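Local coordinates for FERM, ARHGEF and pleckstrin domain-containing protein 2 (Mus musculus, PDB 4GYV) that activates the small GTPase RAC1 as a guanine nucleotide exchange factor in semaphorin signalling and actin remodelling, and is represented here by its DH domain, at residues A45-L50 / T117-A122; Q101-T106 / I188-T193. All blocks are in the same frame, centred on the assembly; numbering follows the deposited sequence.

Interaction 1. Residues A45-L50 / T117-A122; sequences AALMAL and TELEKA
Two helices of the all-helical DH (RhoGEF) domain, 45-52 and 112-124, pack side by side here, Leu47 and Leu50 of the first meeting Glu118, Leu119 and Ala122 of the second. The short segments run nearly antiparallel, at 149° between their N-to-C directions, and their axes come no closer than 10.6 Å, a spacing bridged by side chains alone. Leu47 is the central group. Its chi1 of 177° sets CG anti to the backbone N; beyond it CD1 faces Glu118 and Leu119, and CD2 faces Ala122 and Leu119. CD1 of Leu47 lies 3.8 Å from CD2 of Leu119 and also reaches CB of Glu118, whereas CD2 of Leu47 rests on CB of Ala122 at 3.5 Å. The two leucine side chains, Leu47 and Leu119, cross obliquely, and CD2 of Leu119 touches both methyls of Leu47.

One turn later in helix 45-52, Leu50 meets Glu118 at about a right angle. The glutamate offers its aliphatic part: the turn about CB-CG (chi2 -54°) swings CD aside, while CB and CG make the contact. Leu119 also reaches Tyr133 and Ala122 reaches Leu129, both on helix 127-137, so that helix also packs against this contact near the surface of the domain. No hydrogen bond joins the two segments; Leu50 CD2 lies 3.7 Å from Glu118 CG.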
loop_
_atom_site.group_PDB
_atom_site.type_symbol
_atom_site.label_atom_id
_atom_site.label_comp_id
_atom_site.label_asym_id
_atom_site.label_seq_id
_atom_site.Cartn_x
_atom_site.Cartn_y
_atom_site.Cartn_z
ATOM N N ALA A 45 28.380 14.017 -9.180
ATOM C CA ALA A 45 27.912 14.422 -7.859
ATOM C C ALA A 45 27.075 15.691 -7.921
ATOM O O ALA A 45 25.976 15.745 -7.363
ATOM C CB ALA A 45 29.055 14.598 -6.913
ATOM N N ALA A 46 27.588 16.685 -8.640
ATOM C CA ALA A 46 26.991 18.012 -8.690
ATOM C C ALA A 46 25.559 18.001 -9.193
ATOM O O ALA A 46 24.696 18.722 -8.667
ATOM C CB ALA A 46 27.814 18.901 -9.526
ATOM N N LEU A 47 25.310 17.179 -10.206
ATOM C CA LEU A 47 23.969 17.034 -10.752
ATOM C C LEU A 47 23.086 16.276 -9.784
ATOM O O LEU A 47 21.907 16.562 -9.641
ATOM C CB LEU A 47 24.011 16.289 -12.077
ATOM C CG LEU A 47 22.647 16.009 -12.719
ATOM C CD1 LEU A 47 21.763 17.262 -12.859
ATOM C CD2 LEU A 47 22.840 15.337 -14.068
HETATM N N MSE A 48 23.653 15.289 -9.116
HETATM C CA MSE A 48 22.876 14.528 -8.168
HETATM C C MSE A 48 22.489 15.420 -6.989
HETATM O O MSE A 48 21.351 15.386 -6.506
HETATM C CB MSE A 48 23.663 13.318 -7.720
HETATM C CG MSE A 48 22.789 12.229 -7.162
HETATM SE SE MSE A 48 23.838 10.730 -6.574
HETATM C CE MSE A 48 23.613 9.664 -8.188
ATOM N N ALA A 49 23.430 16.246 -6.544
ATOM C CA ALA A 49 23.104 17.297 -5.586
ATOM C C ALA A 49 21.962 18.218 -6.078
ATOM O O ALA A 49 20.979 18.407 -5.380
ATOM C CB ALA A 49 24.312 18.083 -5.264
ATOM N N LEU A 50 22.085 18.776 -7.281
ATOM C CA LEU A 50 21.054 19.665 -7.823
ATOM C C LEU A 50 19.659 19.051 -7.744
ATOM O O LEU A 50 18.697 19.685 -7.301
ATOM C CB LEU A 50 21.368 20.016 -9.271
ATOM C CG LEU A 50 20.378 20.931 -9.975
ATOM C CD1 LEU A 50 20.281 22.274 -9.297
ATOM C CD2 LEU A 50 20.801 21.091 -11.404
ATOM N N THR A 117 16.138 20.929 -16.908
ATOM C CA THR A 117 16.938 21.170 -18.105
ATOM C C THR A 117 18.310 20.504 -17.967
ATOM O O THR A 117 18.871 19.989 -18.937
ATOM C CB THR A 117 17.156 22.679 -18.443
ATOM O OG1 THR A 117 17.949 23.284 -17.430
ATOM C CG2 THR A 117 15.870 23.433 -18.550
ATOM N N GLU A 118 18.833 20.505 -16.750
ATOM C CA GLU A 118 20.163 20.000 -16.498
ATOM C C GLU A 118 20.238 18.499 -16.651
ATOM O O GLU A 118 21.251 17.970 -17.118
ATOM C CB GLU A 118 20.614 20.405 -15.104
ATOM C CG GLU A 118 21.055 21.834 -15.048
ATOM C CD GLU A 118 22.114 22.123 -16.081
ATOM O OE1 GLU A 118 22.057 23.207 -16.712
ATOM O OE2 GLU A 118 22.998 21.255 -16.265
ATOM N N LEU A 119 19.172 17.818 -16.239
ATOM C CA LEU A 119 19.063 16.386 -16.462
ATOM C C LEU A 119 19.084 16.041 -17.942
ATOM O O LEU A 119 19.853 15.179 -18.369
ATOM C CB LEU A 119 17.795 15.830 -15.827
ATOM C CG LEU A 119 17.824 15.749 -14.304
ATOM C CD1 LEU A 119 16.507 15.225 -13.750
ATOM C CD2 LEU A 119 18.967 14.887 -13.849
ATOM N N GLU A 120 18.236 16.706 -18.725
ATOM C CA GLU A 120 18.120 16.388 -20.142
ATOM C C GLU A 120 19.469 16.589 -20.785
ATOM O O GLU A 120 19.956 15.727 -21.509
ATOM C CB GLU A 120 17.052 17.240 -20.816
ATOM C CG GLU A 120 15.778 17.313 -20.002
ATOM C CD GLU A 120 14.524 17.415 -20.850
ATOM O OE1 GLU A 120 14.506 18.242 -21.792
ATOM O OE2 GLU A 120 13.558 16.659 -20.570
ATOM N N LYS A 121 20.077 17.726 -20.478
ATOM C CA LYS A 121 21.404 18.061 -20.966
ATOM C C LYS A 121 22.358 16.905 -20.668
ATOM O O LYS A 121 23.017 16.392 -21.566
ATOM C CB LYS A 121 21.871 19.352 -20.295
ATOM C CG LYS A 121 23.007 20.092 -20.945
ATOM C CD LYS A 121 23.276 21.393 -20.186
ATOM C CE LYS A 121 24.594 22.060 -20.586
ATOM N NZ LYS A 121 24.969 23.096 -19.573
ATOM N N ALA A 122 22.400 16.464 -19.418
ATOM C CA ALA A 122 23.316 15.394 -19.025
ATOM C C ALA A 122 23.034 14.078 -19.750
ATOM O O ALA A 122 23.949 13.402 -20.226
ATOM C CB ALA A 122 23.269 15.189 -17.533
#

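Interaction 2. Residues Q101-T106 / I188-T193; sequences QLKEFT and ITEVTT
Lys103 reaches across to helix 178-194 with an extended side chain that meets first Val191 and then Glu190. From CB the chain leads to Lys103 CG, which lies anti to the carbonyl carbon (chi1 -67°) and touches CG2 of Val191 at 4.0 Å. CD and CE both come near Glu190 OE1, CE being the nearer, and Lys103 NZ ends 2.9 Å from Glu190 OE1 in a hydrogen-bonded salt bridge. The ammonium meets that oxygen from above the carboxylate plane, 48° out of it. An alanine in place of Lys103 would probably leave the Glu190 carboxylate without this cationic mate and take away the Lys103 CG contact with Val191 CG2.

Beside the ion pair, Val191 turns its other methyl, CG1, to Thr106 CG2 at 3.9 Å. Thr106 OG1 turns back to its own segment and donates to Lys103 O at 3.2 Å. Leu102 CD2 meets Ile188 CD1 at 3.8 Å; Leu102 also touches Leu157, and Ile188 touches Tyr160 and Leu164, on helix 152-170. The contact thus packs the end of helix 92-102 and the turn after it on helix 178-194, within the helical bundle of the DH domain.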
loop_
_atom_site.group_PDB
_atom_site.type_symbol
_atom_site.label_atom_id
_atom_site.label_comp_id
_atom_site.label_asym_id
_atom_site.label_seq_id
_atom_site.Cartn_x
_atom_site.Cartn_y
_atom_site.Cartn_z
ATOM N N GLN A 101 3.859 27.310 6.061
ATOM C CA GLN A 101 5.152 26.631 6.144
ATOM C C GLN A 101 5.775 26.528 4.771
ATOM O O GLN A 101 6.989 26.590 4.609
ATOM C CB GLN A 101 4.978 25.220 6.682
ATOM C CG GLN A 101 5.273 25.067 8.136
ATOM C CD GLN A 101 4.619 23.823 8.725
ATOM O OE1 GLN A 101 4.173 22.920 7.989
ATOM N NE2 GLN A 101 4.539 23.773 10.066
ATOM N N LEU A 102 4.917 26.349 3.782
ATOM C CA LEU A 102 5.333 26.090 2.426
ATOM C C LEU A 102 6.168 27.248 1.911
ATOM O O LEU A 102 7.042 27.066 1.069
ATOM C CB LEU A 102 4.084 25.905 1.580
ATOM C CG LEU A 102 4.185 25.374 0.172
ATOM C CD1 LEU A 102 4.903 24.063 0.202
ATOM C CD2 LEU A 102 2.770 25.215 -0.345
ATOM N N LYS A 103 5.909 28.443 2.430
ATOM C CA LYS A 103 6.634 29.620 1.984
ATOM C C LYS A 103 8.138 29.462 2.169
ATOM O O LYS A 103 8.928 29.989 1.392
ATOM C CB LYS A 103 6.129 30.873 2.699
ATOM C CG LYS A 103 4.707 31.257 2.342
ATOM C CD LYS A 103 4.316 32.550 3.037
ATOM C CE LYS A 103 2.869 32.924 2.761
ATOM N NZ LYS A 103 2.385 34.026 3.651
ATOM N N GLU A 104 8.520 28.708 3.189
ATOM C CA GLU A 104 9.919 28.437 3.495
ATOM C C GLU A 104 10.529 27.378 2.571
ATOM O O GLU A 104 11.673 26.978 2.744
ATOM C CB GLU A 104 10.049 28.002 4.960
ATOM C CG GLU A 104 9.563 29.042 5.927
ATOM C CD GLU A 104 10.375 30.314 5.831
ATOM O OE1 GLU A 104 9.882 31.306 5.245
ATOM O OE2 GLU A 104 11.520 30.320 6.335
ATOM N N PHE A 105 9.759 26.938 1.582
ATOM C CA PHE A 105 10.205 25.902 0.652
ATOM C C PHE A 105 10.167 26.334 -0.814
ATOM O O PHE A 105 10.509 25.547 -1.686
ATOM C CB PHE A 105 9.331 24.655 0.800
ATOM C CG PHE A 105 9.584 23.888 2.054
ATOM C CD1 PHE A 105 9.064 24.311 3.256
ATOM C CD2 PHE A 105 10.351 22.738 2.035
ATOM C CE1 PHE A 105 9.304 23.603 4.421
ATOM C CE2 PHE A 105 10.592 22.024 3.204
ATOM C CZ PHE A 105 10.064 22.463 4.395
ATOM N N THR A 106 9.726 27.560 -1.090
ATOM C CA THR A 106 9.569 28.019 -2.464
ATOM C C THR A 106 10.896 27.984 -3.235
ATOM O O THR A 106 10.913 27.760 -4.450
ATOM C CB THR A 106 8.997 29.429 -2.501
ATOM O OG1 THR A 106 9.813 30.278 -1.694
ATOM C CG2 THR A 106 7.637 29.437 -1.916
ATOM N N ILE A 188 -1.268 30.018 -0.016
ATOM C CA ILE A 188 -0.954 29.197 -1.170
ATOM C C ILE A 188 -1.001 30.030 -2.455
ATOM O O ILE A 188 -0.232 29.808 -3.385
ATOM C CB ILE A 188 -1.914 27.992 -1.277
ATOM C CG1 ILE A 188 -1.525 27.108 -2.455
ATOM C CG2 ILE A 188 -3.364 28.445 -1.450
ATOM C CD1 ILE A 188 -0.081 26.700 -2.436
ATOM N N THR A 189 -1.897 31.000 -2.506
ATOM C CA THR A 189 -1.945 31.873 -3.663
ATOM C C THR A 189 -0.660 32.697 -3.778
ATOM O O THR A 189 -0.120 32.867 -4.883
ATOM C CB THR A 189 -3.168 32.774 -3.626
ATOM O OG1 THR A 189 -4.342 31.959 -3.711
ATOM C CG2 THR A 189 -3.149 33.706 -4.776
ATOM N N GLU A 190 -0.165 33.186 -2.640
ATOM C CA GLU A 190 1.128 33.865 -2.607
ATOM C C GLU A 190 2.210 32.970 -3.188
ATOM O O GLU A 190 3.021 33.413 -3.990
ATOM C CB GLU A 190 1.505 34.292 -1.190
ATOM C CG GLU A 190 0.564 35.326 -0.615
ATOM C CD GLU A 190 1.037 35.900 0.704
ATOM O OE1 GLU A 190 2.126 35.482 1.158
ATOM O OE2 GLU A 190 0.319 36.768 1.270
ATOM N N VAL A 191 2.214 31.704 -2.791
ATOM C CA VAL A 191 3.232 30.775 -3.247
ATOM C C VAL A 191 3.137 30.532 -4.749
ATOM O O VAL A 191 4.128 30.651 -5.465
ATOM C CB VAL A 191 3.144 29.444 -2.507
ATOM C CG1 VAL A 191 4.100 28.433 -3.127
ATOM C CG2 VAL A 191 3.474 29.651 -1.055
ATOM N N THR A 192 1.948 30.191 -5.227
ATOM C CA THR A 192 1.782 29.939 -6.645
ATOM C C THR A 192 2.128 31.191 -7.458
ATOM O O THR A 192 2.774 31.103 -8.493
ATOM C CB THR A 192 0.370 29.448 -6.975
ATOM O OG1 THR A 192 -0.587 30.412 -6.540
ATOM C CG2 THR A 192 0.089 28.154 -6.275
ATOM N N THR A 193 1.722 32.360 -6.990
ATOM C CA THR A 193 2.123 33.576 -7.678
ATOM C C THR A 193 3.648 33.734 -7.795
ATOM O O THR A 193 4.156 34.147 -8.828
ATOM C CB THR A 193 1.548 34.816 -7.002
ATOM O OG1 THR A 193 0.125 34.710 -6.981
ATOM C CG2 THR A 193 1.939 36.042 -7.761
#

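In the fold
From the N terminus, the long helix 7-39 leads into helix 45-52, which supplies the first half of interaction 1. The chain then passes through helices 56-77, 82-88 and 92-102, and the end of the last opens interaction 2. Helices 106-110 and 112-124 follow, the latter closing interaction 1 across 66 intervening residues. Interaction 2 closes later, on helix 178-194, after 81 residues. The segments alternate, so the two loops cross instead of nesting. The centres of the two contacts lie 25 Å apart and their nearest atoms about 12 Å, without touching. Interaction 1 joins helices toward the periphery, while interaction 2 ties the end of helix 92-102 and the turn after it to helix 178-194 nearer the middle of the same DH domain.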